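Local atomic coordinates of choloylglycine hydrolase (Clostridium perfringens, PDB entry 2BJF), a protein that hydrolyses the amide bond of glycine- and taurine-conjugated bile salts, releasing free bile acids, and belongs to the N-terminal nucleophile hydrolases. Residues Y290-T293 with Q298-A301; A260-S265 with N292-N297; L7-K10 with H14-G17; Q28-I33 with N300-N305; I247-F252 with T279-L284. One frame throughout, in Å; residues are numbered along the deposited sequence.

Contacts 1, 3 and 5 all hold the six-stranded antiparallel sheet: contacts 1 and 3 are hairpins in it, bound by backbone hydrogen bonds, while contact 5 packs helix 249-257 onto strand 275-283 through sulfur and ring. That strand also bonds to strand 288-293 of contact 1 and strand 14-22 of contact 3. Contact 4 sets strand 300-303, outermost in this chain, against strand 29-33 of the second sheet, by apolar packing; it touches contact 1 where Ile30 meets Tyr291. Contact 2, sharing Asn292 and Thr293 with contact 1, is a polar turn-to-loop meeting at the subunit interface. Contacts 1, 2, 4 and 5 are buried; contact 3 alone is partly at the surface, with a water bridge.

Contact 1 of 5, residues Y290-T293 with Q298-A301; sequences YYNT and QINA
Tyr291 and Asn300 face each other as an antiparallel hydrogen-bonded pair: Asn300 N gives a nearly straight bond to Tyr291 O (2.7 Å, 179°), and Tyr291 N answers to Asn300 O at 2.9 Å. The Asn300 side chain leaves on the same face of the sheet as the Tyr291 ring. Asn300 CB lies 3.7 Å from CE2 of Tyr291, and its CG turns beside its own backbone N (chi1 -51°), which carries the amide across the ring. Asn300 ND2 rides over one face of the phenol, offset toward the rim, with the amide and ring planes 49° apart, and also makes a weak bond to Tyr291 O at 3.4 Å. OD1 is taken by Asn326 ND2 of the second subunit. On the opposite face of the sheet the Tyr290 ring meets apolar groups obliquely, CD1 touching Ala301 CB at 3.7 Å, while the branched Ile299 packs CG2 against Tyr290 CB. Alanine leaves room for the phenol there. Tyr291 O thus takes one strong and one weak N-H, and the asparagine, with OD1 bonded across the interface and ND2 weakly bonded to Tyr291 O, ties this hairpin to the neighbouring subunit's strand, where its buried amide finds polar partners.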
# COMPACT_ATOMS: atom_id res chain seq x y z
N TYR A 290 -8.65 19.53 -28.20
CA TYR A 290 -9.64 19.63 -27.13
C TYR A 290 -8.94 19.86 -25.80
O TYR A 290 -7.89 19.29 -25.54
CB TYR A 290 -10.47 18.35 -27.00
CG TYR A 290 -11.26 17.94 -28.23
CD1 TYR A 290 -12.52 18.48 -28.48
CD2 TYR A 290 -10.76 16.97 -29.10
CE1 TYR A 290 -13.25 18.08 -29.60
CE2 TYR A 290 -11.49 16.57 -30.21
CZ TYR A 290 -12.73 17.13 -30.46
OH TYR A 290 -13.45 16.73 -31.56
N TYR A 291 -9.54 20.70 -24.95
CA TYR A 291 -9.00 20.89 -23.60
C TYR A 291 -10.05 21.44 -22.64
O TYR A 291 -11.01 22.10 -23.05
CB TYR A 291 -7.78 21.82 -23.63
CG TYR A 291 -8.12 23.29 -23.65
CD1 TYR A 291 -8.02 24.07 -22.50
CD2 TYR A 291 -8.57 23.91 -24.82
CE1 TYR A 291 -8.35 25.42 -22.51
CE2 TYR A 291 -8.90 25.26 -24.84
CZ TYR A 291 -8.79 26.01 -23.68
OH TYR A 291 -9.11 27.34 -23.70
N ASN A 292 -9.85 21.15 -21.36
CA ASN A 292 -10.54 21.88 -20.30
C ASN A 292 -9.52 22.33 -19.25
O ASN A 292 -8.33 22.03 -19.38
CB ASN A 292 -11.69 21.06 -19.69
CG ASN A 292 -11.23 19.81 -18.96
OD1 ASN A 292 -10.04 19.56 -18.78
ND2 ASN A 292 -12.20 19.00 -18.53
N THR A 293 -9.97 23.07 -18.25
CA THR A 293 -9.07 23.63 -17.25
C THR A 293 -9.55 23.34 -15.83
O THR A 293 -10.69 22.88 -15.63
CB THR A 293 -8.89 25.16 -17.43
OG1 THR A 293 -10.14 25.82 -17.21
CG2 THR A 293 -8.37 25.48 -18.82
N GLN A 298 -15.74 22.37 -18.77
CA GLN A 298 -16.29 22.16 -20.11
C GLN A 298 -15.16 22.07 -21.13
O GLN A 298 -14.24 22.90 -21.14
CB GLN A 298 -17.30 23.23 -20.54
CG GLN A 298 -17.99 22.83 -21.86
CD GLN A 298 -18.87 23.90 -22.48
OE1 GLN A 298 -18.63 25.10 -22.35
NE2 GLN A 298 -19.90 23.46 -23.19
N ILE A 299 -15.24 21.05 -21.98
CA ILE A 299 -14.26 20.83 -23.04
C ILE A 299 -14.42 21.87 -24.15
O ILE A 299 -15.52 22.08 -24.67
CB ILE A 299 -14.36 19.39 -23.60
CG1 ILE A 299 -13.95 18.37 -22.52
CG2 ILE A 299 -13.51 19.22 -24.86
CD1 ILE A 299 -14.42 16.95 -22.79
N ASN A 300 -13.31 22.53 -24.48
CA ASN A 300 -13.26 23.48 -25.59
C ASN A 300 -12.51 22.87 -26.77
O ASN A 300 -11.55 22.12 -26.57
CB ASN A 300 -12.55 24.77 -25.16
CG ASN A 300 -13.11 25.33 -23.88
OD1 ASN A 300 -14.21 25.88 -23.86
ND2 ASN A 300 -12.36 25.21 -22.79
N ALA A 301 -12.94 23.21 -27.98
CA ALA A 301 -12.35 22.64 -29.19
C ALA A 301 -11.83 23.71 -30.14
O ALA A 301 -12.53 24.67 -30.45
CB ALA A 301 -13.36 21.75 -29.91

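Contact 2 of 5, residues A260-S265 with N292-N297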
# COMPACT_ATOMS: atom_id res chain seq x y z
N ALA A 260 -5.37 13.31 -11.67
CA ALA A 260 -5.35 14.76 -11.57
C ALA A 260 -5.11 15.22 -10.13
O ALA A 260 -5.64 14.64 -9.18
CB ALA A 260 -6.66 15.35 -12.11
N MET A 261 -4.30 16.26 -9.98
CA MET A 261 -4.02 16.84 -8.66
C MET A 261 -5.14 17.79 -8.24
O MET A 261 -5.70 18.52 -9.07
CB MET A 261 -2.68 17.57 -8.66
CG MET A 261 -1.48 16.65 -8.82
SD MET A 261 0.07 17.56 -8.93
CE MET A 261 1.19 16.23 -9.36
N VAL A 262 -5.44 17.77 -6.94
CA VAL A 262 -6.56 18.52 -6.36
C VAL A 262 -6.02 19.57 -5.38
O VAL A 262 -5.13 19.27 -4.58
CB VAL A 262 -7.54 17.56 -5.62
CG1 VAL A 262 -8.75 18.31 -5.08
CG2 VAL A 262 -7.98 16.42 -6.53
N ARG A 263 -6.56 20.78 -5.45
CA ARG A 263 -6.10 21.90 -4.63
C ARG A 263 -6.01 21.56 -3.14
O ARG A 263 -6.96 21.06 -2.55
CB ARG A 263 -7.00 23.14 -4.82
CG ARG A 263 -6.36 24.44 -4.35
CD ARG A 263 -7.31 25.63 -4.45
NE ARG A 263 -7.73 25.90 -5.82
CZ ARG A 263 -7.07 26.66 -6.69
NH1 ARG A 263 -5.92 27.24 -6.34
NH2 ARG A 263 -7.55 26.84 -7.91
N GLY A 264 -4.84 21.83 -2.56
CA GLY A 264 -4.63 21.68 -1.12
C GLY A 264 -3.83 20.48 -0.66
O GLY A 264 -3.17 20.53 0.37
N SER A 265 -3.88 19.38 -1.43
CA SER A 265 -3.32 18.10 -0.99
C SER A 265 -1.93 17.76 -1.54
O SER A 265 -1.26 16.86 -1.02
CB SER A 265 -4.30 16.95 -1.26
OG SER A 265 -4.84 17.03 -2.56
N ASN A 292 -9.85 21.15 -21.36
CA ASN A 292 -10.54 21.88 -20.30
C ASN A 292 -9.52 22.33 -19.25
O ASN A 292 -8.33 22.03 -19.38
CB ASN A 292 -11.69 21.06 -19.69
CG ASN A 292 -11.23 19.81 -18.96
OD1 ASN A 292 -10.04 19.56 -18.78
ND2 ASN A 292 -12.20 19.00 -18.53
N THR A 293 -9.97 23.07 -18.25
CA THR A 293 -9.07 23.63 -17.25
C THR A 293 -9.55 23.34 -15.83
O THR A 293 -10.69 22.88 -15.63
CB THR A 293 -8.89 25.16 -17.43
OG1 THR A 293 -10.14 25.82 -17.21
CG2 THR A 293 -8.37 25.48 -18.82
N TYR A 294 -8.70 23.61 -14.85
CA TYR A 294 -9.06 23.44 -13.44
C TYR A 294 -10.30 24.27 -13.10
O TYR A 294 -11.19 23.81 -12.38
CB TYR A 294 -7.89 23.81 -12.52
CG TYR A 294 -8.07 23.27 -11.12
CD1 TYR A 294 -7.54 22.03 -10.76
CD2 TYR A 294 -8.78 23.99 -10.15
CE1 TYR A 294 -7.71 21.52 -9.48
CE2 TYR A 294 -8.96 23.48 -8.87
CZ TYR A 294 -8.42 22.24 -8.54
OH TYR A 294 -8.59 21.73 -7.28
N GLU A 295 -10.35 25.49 -13.63
CA GLU A 295 -11.43 26.44 -13.36
C GLU A 295 -12.70 26.13 -14.16
O GLU A 295 -13.80 26.28 -13.64
CB GLU A 295 -10.96 27.86 -13.66
CG GLU A 295 -9.84 28.38 -12.75
CD GLU A 295 -8.43 28.08 -13.27
OE1 GLU A 295 -8.27 27.27 -14.21
OE2 GLU A 295 -7.48 28.67 -12.72
N ASN A 296 -12.53 25.71 -15.41
CA ASN A 296 -13.65 25.41 -16.29
C ASN A 296 -13.55 24.01 -16.90
O ASN A 296 -12.73 23.77 -17.79
CB ASN A 296 -13.76 26.46 -17.41
CG ASN A 296 -14.92 26.19 -18.36
OD1 ASN A 296 -15.87 25.48 -18.03
ND2 ASN A 296 -14.85 26.78 -19.55
N ASN A 297 -14.40 23.10 -16.43
CA ASN A 297 -14.34 21.71 -16.86
C ASN A 297 -15.01 21.41 -18.20
O ASN A 297 -14.85 20.30 -18.73
CB ASN A 297 -14.84 20.77 -15.76
CG ASN A 297 -16.32 20.96 -15.45
OD1 ASN A 297 -16.87 22.05 -15.60
ND2 ASN A 297 -16.96 19.89 -15.00
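A tyrosine hydroxyl serving as acceptor for a backbone N-H is the striking feature here: Arg263 N points at Tyr294 OH, 2.9 Å away and nearly straight (164°). The loop 260-265 has no regular structure, and this is the one hydrogen bond between it and the turn after strand 288-293. Tyr294 can reach so far because a chi1 of -163° sends the phenol straight out from the turn. The same oxygen is held by Glu251 OE1 of the second subunit, so a tyrosine suits the place: it spans the distance with a rigid ring and offers a hydroxyl able to bond to both partners.

Other atoms of the loop gather along the ring. Met261 O sits at its edge, in plane, 3.6 Å from Tyr294 CE1, and Arg263 CB comes within 3.3 Å of Tyr294 OH. The arginine chain then bends at chi3 (-63°), bringing Arg263 NH2 to 3.8 Å from Tyr294 CE2 with the guanidinium almost perpendicular to the ring. Its NE is salt-bridged to Glu251 OE2 of the second subunit, which thus grips both residues. The turn itself is braced by an ST motif, Asn296 N bonding to Thr293 OG1 at 3.0 Å. The side chain of Met261, whose carbonyl meets the ring, lies about 5 Å from a bound taurine.

The loop follows helix 249-257 and leads to strand 275-283, whose Gln277 pairs with the Tyr294 backbone; His254 of the second subunit stacks on the Tyr294 ring, placing the contact at the end of strand 288-293, between the loop after helix 249-257 and that neighbouring histidine.

Contact 3 of 5, residues L7-K10 with H14-G17; sequences LETK and HLFG
Leu7 O and Leu15 N form the shortest bond between the two strands, 2.8 Å, and Leu7 N returns the bond to Leu15 O at 2.9 Å, so that the two leucines make an antiparallel hydrogen-bonded pair. Their side chains turn to the buried face, where Phe252 of helix 249-257 lies against both. Thr9, just past the strand, adds its methyl: CG2 meets Leu15 CG at 3.7 Å, the two side chains crossing at about a right angle. Its hydroxyl bonds to Leu13 N across the turn, so threonine serves with both branches.

On the other face Glu8 and His14, a non-hydrogen-bonded pair, lie side by side and point the same way. Glu8 stays extended (chi1 -174°), laying its CG methylene over one face of the imidazole in a CH-pi contact, 4.2 Å from Glu8 CG to the His14 centroid. The carboxylate continues nearly parallel to the ring, their planes 16° apart. A water joins the ends, bonded to Glu8 OE1 at 2.9 Å and, in the plane of the imidazole, to His14 NE2 at 2.8 Å. His14 ND1 is held by Glu285 OE2, which fixes the ring's rotation; the nearby carboxylates would probably favour a protonated imidazole. The leucines are buried and the Glu8-His14 pair lies toward solvent in this first beta hairpin of the chain, whose opening strand directly follows the nucleophile Cys2, as in Ntn hydrolases.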
# COMPACT_ATOMS: atom_id res chain seq x y z
N LEU A 7 -4.51 7.09 -26.78
CA LEU A 7 -5.68 6.21 -26.76
C LEU A 7 -6.37 6.17 -28.11
O LEU A 7 -6.65 7.22 -28.70
CB LEU A 7 -6.65 6.69 -25.67
CG LEU A 7 -7.73 5.77 -25.09
CD1 LEU A 7 -7.13 4.60 -24.32
CD2 LEU A 7 -8.65 6.58 -24.20
N GLU A 8 -6.64 4.97 -28.61
CA GLU A 8 -7.37 4.79 -29.88
C GLU A 8 -8.87 4.64 -29.63
O GLU A 8 -9.29 3.86 -28.77
CB GLU A 8 -6.84 3.59 -30.66
CG GLU A 8 -7.45 3.45 -32.06
CD GLU A 8 -7.03 2.18 -32.79
OE1 GLU A 8 -6.26 1.37 -32.22
OE2 GLU A 8 -7.47 2.00 -33.94
N THR A 9 -9.66 5.39 -30.39
CA THR A 9 -11.12 5.37 -30.24
C THR A 9 -11.75 4.17 -30.94
O THR A 9 -11.09 3.47 -31.72
CB THR A 9 -11.78 6.66 -30.79
OG1 THR A 9 -11.64 6.71 -32.21
CG2 THR A 9 -11.15 7.90 -30.16
N LYS A 10 -13.04 3.96 -30.67
CA LYS A 10 -13.82 2.88 -31.28
C LYS A 10 -13.88 2.94 -32.82
O LYS A 10 -14.05 1.91 -33.47
CB LYS A 10 -15.24 2.86 -30.70
CG LYS A 10 -16.04 4.16 -30.89
CD LYS A 10 -17.39 4.10 -30.19
CE LYS A 10 -18.26 5.29 -30.55
NZ LYS A 10 -17.76 6.56 -29.96
N HIS A 14 -7.07 8.43 -33.33
CA HIS A 14 -6.02 8.43 -32.32
C HIS A 14 -6.00 9.71 -31.49
O HIS A 14 -5.79 10.81 -32.01
CB HIS A 14 -4.66 8.16 -32.97
CG HIS A 14 -4.55 6.78 -33.54
ND1 HIS A 14 -5.00 6.46 -34.81
CD2 HIS A 14 -4.06 5.63 -33.02
CE1 HIS A 14 -4.78 5.18 -35.04
NE2 HIS A 14 -4.21 4.66 -33.97
N LEU A 15 -6.23 9.54 -30.19
CA LEU A 15 -6.20 10.64 -29.24
C LEU A 15 -4.86 10.66 -28.52
O LEU A 15 -4.33 9.62 -28.13
CB LEU A 15 -7.34 10.51 -28.22
CG LEU A 15 -8.79 10.38 -28.71
CD1 LEU A 15 -9.71 10.16 -27.53
CD2 LEU A 15 -9.24 11.59 -29.53
N PHE A 16 -4.32 11.86 -28.35
CA PHE A 16 -3.07 12.06 -27.62
C PHE A 16 -3.13 13.38 -26.86
O PHE A 16 -3.53 14.40 -27.41
CB PHE A 16 -1.87 12.04 -28.58
CG PHE A 16 -0.57 12.41 -27.93
CD1 PHE A 16 0.03 11.55 -27.00
CD2 PHE A 16 0.06 13.61 -28.23
CE1 PHE A 16 1.23 11.89 -26.39
CE2 PHE A 16 1.26 13.96 -27.62
CZ PHE A 16 1.85 13.09 -26.70
N GLY A 17 -2.74 13.35 -25.60
CA GLY A 17 -2.79 14.54 -24.76
C GLY A 17 -2.20 14.34 -23.38
O GLY A 17 -1.47 13.37 -23.14
O HOH W 1 -3.55 2.21 -32.77

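Contact 4 of 5, residues Q28-I33 with N300-N305; sequences QSIIFI and NAIDMN
Ile302 and Ile30 reach toward each other from strands of two different sheets and cross at a slant. The end of Ile302 does all the touching: Ile302 CD1 settles against the branch point of Ile30, 3.6 Å from Ile30 CG2, with CB and CG1 scarcely further. A single methyl is thus seated among the carbons of a beta-branched side chain. Ile302 chi2 is 149°, somewhat short of fully extended, and this turn sets the methyl over Ile30. Isoleucine suits both positions, since its branching at CB gives Ile30 a broad surface and the CG1-CD1 arm lets Ile302 bridge backbones whose CA atoms are 8.3 Å apart.

Two residues further along each chain, Phe32 meets Met304 more loosely. A chi1 of 171° extends the phenyl ring beside the end of strand 300-303, and Phe32 CE1 comes 4.0 Å from Met304 O and 4.3 Å from Met304 CB. The chain turns here: Asp303 OD1 accepts from Asn305 N at 2.9 Å, met from above the carboxylate plane, which makes an Asx turn.

Leu55 of strand 54-61 packs on Ile30, Phe32 and Met304 alike, and Val328 of the second subunit covers Ile302. Alternate residues, 30 and 32, point into the contact as a beta strand requires. Such apolar facing of strands from separate sheets, without backbone pairing between them, is consistent with the layered alpha-beta-beta-alpha sandwich of the Ntn-hydrolase fold.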
# COMPACT_ATOMS: atom_id res chain seq x y z
N GLN A 28 -0.22 30.98 -20.67
CA GLN A 28 -0.53 30.09 -21.78
C GLN A 28 -1.69 30.55 -22.64
O GLN A 28 -2.63 31.19 -22.16
CB GLN A 28 -0.77 28.65 -21.29
CG GLN A 28 -1.90 28.48 -20.27
CD GLN A 28 -1.41 28.46 -18.84
OE1 GLN A 28 -0.59 29.29 -18.42
NE2 GLN A 28 -1.91 27.50 -18.06
N SER A 29 -1.60 30.23 -23.92
CA SER A 29 -2.70 30.34 -24.86
C SER A 29 -2.57 29.18 -25.83
O SER A 29 -1.54 28.51 -25.87
CB SER A 29 -2.64 31.68 -25.60
OG SER A 29 -1.48 31.78 -26.40
N ILE A 30 -3.63 28.93 -26.60
CA ILE A 30 -3.56 27.93 -27.65
C ILE A 30 -3.03 28.63 -28.90
O ILE A 30 -3.64 29.59 -29.40
CB ILE A 30 -4.93 27.24 -27.91
CG1 ILE A 30 -5.45 26.56 -26.63
CG2 ILE A 30 -4.80 26.21 -29.01
CD1 ILE A 30 -6.20 27.48 -25.68
N ILE A 31 -1.89 28.16 -29.38
CA ILE A 31 -1.14 28.83 -30.45
C ILE A 31 -1.21 28.06 -31.76
O ILE A 31 -0.92 26.86 -31.80
CB ILE A 31 0.34 29.05 -30.05
CG1 ILE A 31 0.44 29.86 -28.75
CG2 ILE A 31 1.13 29.73 -31.17
CD1 ILE A 31 1.84 29.87 -28.14
N PHE A 32 -1.61 28.75 -32.82
CA PHE A 32 -1.58 28.21 -34.18
C PHE A 32 -0.48 28.88 -34.99
O PHE A 32 -0.40 30.11 -35.04
CB PHE A 32 -2.94 28.41 -34.87
CG PHE A 32 -2.93 28.07 -36.34
CD1 PHE A 32 -3.04 26.74 -36.76
CD2 PHE A 32 -2.81 29.06 -37.31
CE1 PHE A 32 -3.02 26.41 -38.11
CE2 PHE A 32 -2.79 28.75 -38.66
CZ PHE A 32 -2.90 27.42 -39.07
N ILE A 33 0.37 28.07 -35.61
CA ILE A 33 1.41 28.56 -36.51
C ILE A 33 1.21 27.94 -37.89
O ILE A 33 1.20 26.71 -38.02
CB ILE A 33 2.84 28.24 -35.99
CG1 ILE A 33 3.00 28.65 -34.52
CG2 ILE A 33 3.89 28.92 -36.86
CD1 ILE A 33 4.31 28.19 -33.89
N ASN A 300 -13.31 22.53 -24.48
CA ASN A 300 -13.26 23.48 -25.59
C ASN A 300 -12.51 22.87 -26.77
O ASN A 300 -11.55 22.12 -26.57
CB ASN A 300 -12.55 24.77 -25.16
CG ASN A 300 -13.11 25.33 -23.88
OD1 ASN A 300 -14.21 25.88 -23.86
ND2 ASN A 300 -12.36 25.21 -22.79
N ALA A 301 -12.94 23.21 -27.98
CA ALA A 301 -12.35 22.64 -29.19
C ALA A 301 -11.83 23.71 -30.14
O ALA A 301 -12.53 24.67 -30.45
CB ALA A 301 -13.36 21.75 -29.91
N ILE A 302 -10.59 23.53 -30.59
CA ILE A 302 -9.99 24.38 -31.62
C ILE A 302 -9.52 23.47 -32.76
O ILE A 302 -8.67 22.60 -32.56
CB ILE A 302 -8.84 25.25 -31.07
CG1 ILE A 302 -9.38 26.26 -30.06
CG2 ILE A 302 -8.12 25.99 -32.21
CD1 ILE A 302 -8.42 26.63 -28.95
N ASP A 303 -10.09 23.68 -33.94
CA ASP A 303 -9.81 22.87 -35.12
C ASP A 303 -8.81 23.61 -36.00
O ASP A 303 -9.13 24.65 -36.58
CB ASP A 303 -11.12 22.60 -35.88
CG ASP A 303 -10.96 21.60 -37.02
OD1 ASP A 303 -9.82 21.36 -37.48
OD2 ASP A 303 -11.99 21.07 -37.48
N MET A 304 -7.60 23.07 -36.10
CA MET A 304 -6.54 23.71 -36.89
C MET A 304 -6.87 23.75 -38.38
O MET A 304 -6.42 24.64 -39.10
CB MET A 304 -5.18 23.05 -36.64
CG MET A 304 -4.95 21.72 -37.35
SD MET A 304 -3.37 20.95 -36.95
CE MET A 304 -2.22 22.18 -37.57
N ASN A 305 -7.66 22.78 -38.84
CA ASN A 305 -8.03 22.67 -40.25
C ASN A 305 -9.06 23.70 -40.71
O ASN A 305 -9.31 23.85 -41.91
CB ASN A 305 -8.48 21.24 -40.57
CG ASN A 305 -7.33 20.26 -40.58
OD1 ASN A 305 -6.39 20.38 -41.37
ND2 ASN A 305 -7.38 19.28 -39.68

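Contact 5 of 5, residues I247-F252 with T279-L284; sequences IDLIEF and TSCMCL
The Phe252 ring carries the sulfur of Cys281 over one face, 3.7 Å from SG to the ring centroid and only 16° off the normal, a Cys sulfur-aromatic contact. SG sits nearer the CG side of the ring, and Cys281 CB covers the neighbouring CD2 and CE2 carbons, adding a CH-pi contact 4.0 Å from the Phe252 centroid. Ser280 O approaches obliquely, 3.4 Å from Phe252 CE2. Leu15 of strand 14-22 and Leu5 and Leu7 of strand 3-8 also pack on the phenylalanine.

A chi1 of 178° swings Cys281 SG off the strand toward the helix, between ring and leucine: Leu249 CD1 touches it at 3.6 Å. A cysteine is small enough to fit against the face of a large ring, and its polarisable sulfur packs well against aromatic carbon. Leu249, one helical turn before Phe252, stands on the same side of the helix, so the two together straddle the strand residue.

Ser280 points the other way, its OG bonded to Asp69. One face of strand 275-283 thus packs on helix 249-257 while the other carries the Ser280 side chain beside the bile-acid-binding Arg18, about 10 Å from the bound deoxycholate, as in the helix-covered sheet of the Ntn-hydrolase fold.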
# COMPACT_ATOMS: atom_id res chain seq x y z
N ILE A 247 -14.67 3.28 -26.50
CA ILE A 247 -13.72 4.37 -26.33
C ILE A 247 -14.03 5.56 -27.23
O ILE A 247 -14.05 5.44 -28.46
CB ILE A 247 -12.25 3.91 -26.51
CG1 ILE A 247 -11.89 2.84 -25.47
CG2 ILE A 247 -11.29 5.10 -26.40
CD1 ILE A 247 -10.53 2.17 -25.66
N ASP A 248 -14.30 6.70 -26.59
CA ASP A 248 -14.50 7.97 -27.28
C ASP A 248 -13.84 9.11 -26.50
O ASP A 248 -13.15 8.86 -25.50
CB ASP A 248 -15.99 8.25 -27.53
CG ASP A 248 -16.84 8.12 -26.26
OD1 ASP A 248 -16.29 8.16 -25.14
OD2 ASP A 248 -18.07 7.99 -26.40
N LEU A 249 -14.06 10.34 -26.94
CA LEU A 249 -13.40 11.52 -26.37
C LEU A 249 -13.46 11.61 -24.84
O LEU A 249 -12.43 11.83 -24.19
CB LEU A 249 -13.96 12.80 -27.00
CG LEU A 249 -13.34 14.14 -26.58
CD1 LEU A 249 -11.86 14.21 -26.91
CD2 LEU A 249 -14.09 15.29 -27.24
N ILE A 250 -14.65 11.44 -24.28
CA ILE A 250 -14.83 11.62 -22.83
C ILE A 250 -14.06 10.60 -21.99
O ILE A 250 -13.64 10.90 -20.87
CB ILE A 250 -16.34 11.71 -22.43
CG1 ILE A 250 -16.51 12.40 -21.07
CG2 ILE A 250 -17.00 10.33 -22.44
CD1 ILE A 250 -16.06 13.86 -21.04
N GLU A 251 -13.86 9.40 -22.54
CA GLU A 251 -13.12 8.33 -21.84
C GLU A 251 -11.68 8.74 -21.54
O GLU A 251 -11.13 8.39 -20.49
CB GLU A 251 -13.13 7.03 -22.66
CG GLU A 251 -14.52 6.43 -22.92
CD GLU A 251 -15.23 5.94 -21.67
OE1 GLU A 251 -14.67 6.02 -20.56
OE2 GLU A 251 -16.37 5.46 -21.81
N PHE A 252 -11.08 9.48 -22.47
CA PHE A 252 -9.74 10.04 -22.31
C PHE A 252 -9.67 10.89 -21.03
O PHE A 252 -8.74 10.75 -20.24
CB PHE A 252 -9.39 10.88 -23.54
CG PHE A 252 -7.96 11.31 -23.61
CD1 PHE A 252 -7.03 10.58 -24.35
CD2 PHE A 252 -7.53 12.48 -22.97
CE1 PHE A 252 -5.70 10.99 -24.44
CE2 PHE A 252 -6.20 12.88 -23.04
CZ PHE A 252 -5.29 12.14 -23.78
N THR A 279 -6.27 19.85 -18.95
CA THR A 279 -6.21 18.53 -19.56
C THR A 279 -6.48 18.70 -21.05
O THR A 279 -7.55 19.18 -21.44
CB THR A 279 -7.23 17.57 -18.93
OG1 THR A 279 -7.00 17.48 -17.52
CG2 THR A 279 -7.13 16.18 -19.55
N SER A 280 -5.51 18.32 -21.87
CA SER A 280 -5.64 18.42 -23.31
C SER A 280 -5.78 17.05 -23.95
O SER A 280 -5.23 16.06 -23.46
CB SER A 280 -4.45 19.17 -23.92
OG SER A 280 -3.25 18.42 -23.82
N CYS A 281 -6.54 17.00 -25.04
CA CYS A 281 -6.73 15.78 -25.82
C CYS A 281 -6.80 16.15 -27.29
O CYS A 281 -7.73 16.83 -27.72
CB CYS A 281 -8.01 15.06 -25.39
SG CYS A 281 -8.36 13.56 -26.34
N MET A 282 -5.81 15.71 -28.05
CA MET A 282 -5.73 16.01 -29.47
C MET A 282 -6.22 14.82 -30.29
O MET A 282 -5.73 13.70 -30.12
CB MET A 282 -4.29 16.34 -29.86
CG MET A 282 -3.77 17.63 -29.26
SD MET A 282 -1.98 17.80 -29.37
CE MET A 282 -1.46 17.01 -27.84
N CYS A 283 -7.20 15.06 -31.15
CA CYS A 283 -7.58 14.06 -32.14
C CYS A 283 -6.68 14.25 -33.34
O CYS A 283 -6.87 15.16 -34.15
CB CYS A 283 -9.05 14.17 -32.53
SG CYS A 283 -9.55 12.89 -33.69
N LEU A 284 -5.67 13.38 -33.45
CA LEU A 284 -4.57 13.57 -34.39
C LEU A 284 -4.99 13.57 -35.87
O LEU A 284 -4.49 14.38 -36.64
CB LEU A 284 -3.46 12.54 -34.12
CG LEU A 284 -2.78 12.61 -32.75
CD1 LEU A 284 -1.88 11.40 -32.54
CD2 LEU A 284 -2.00 13.90 -32.55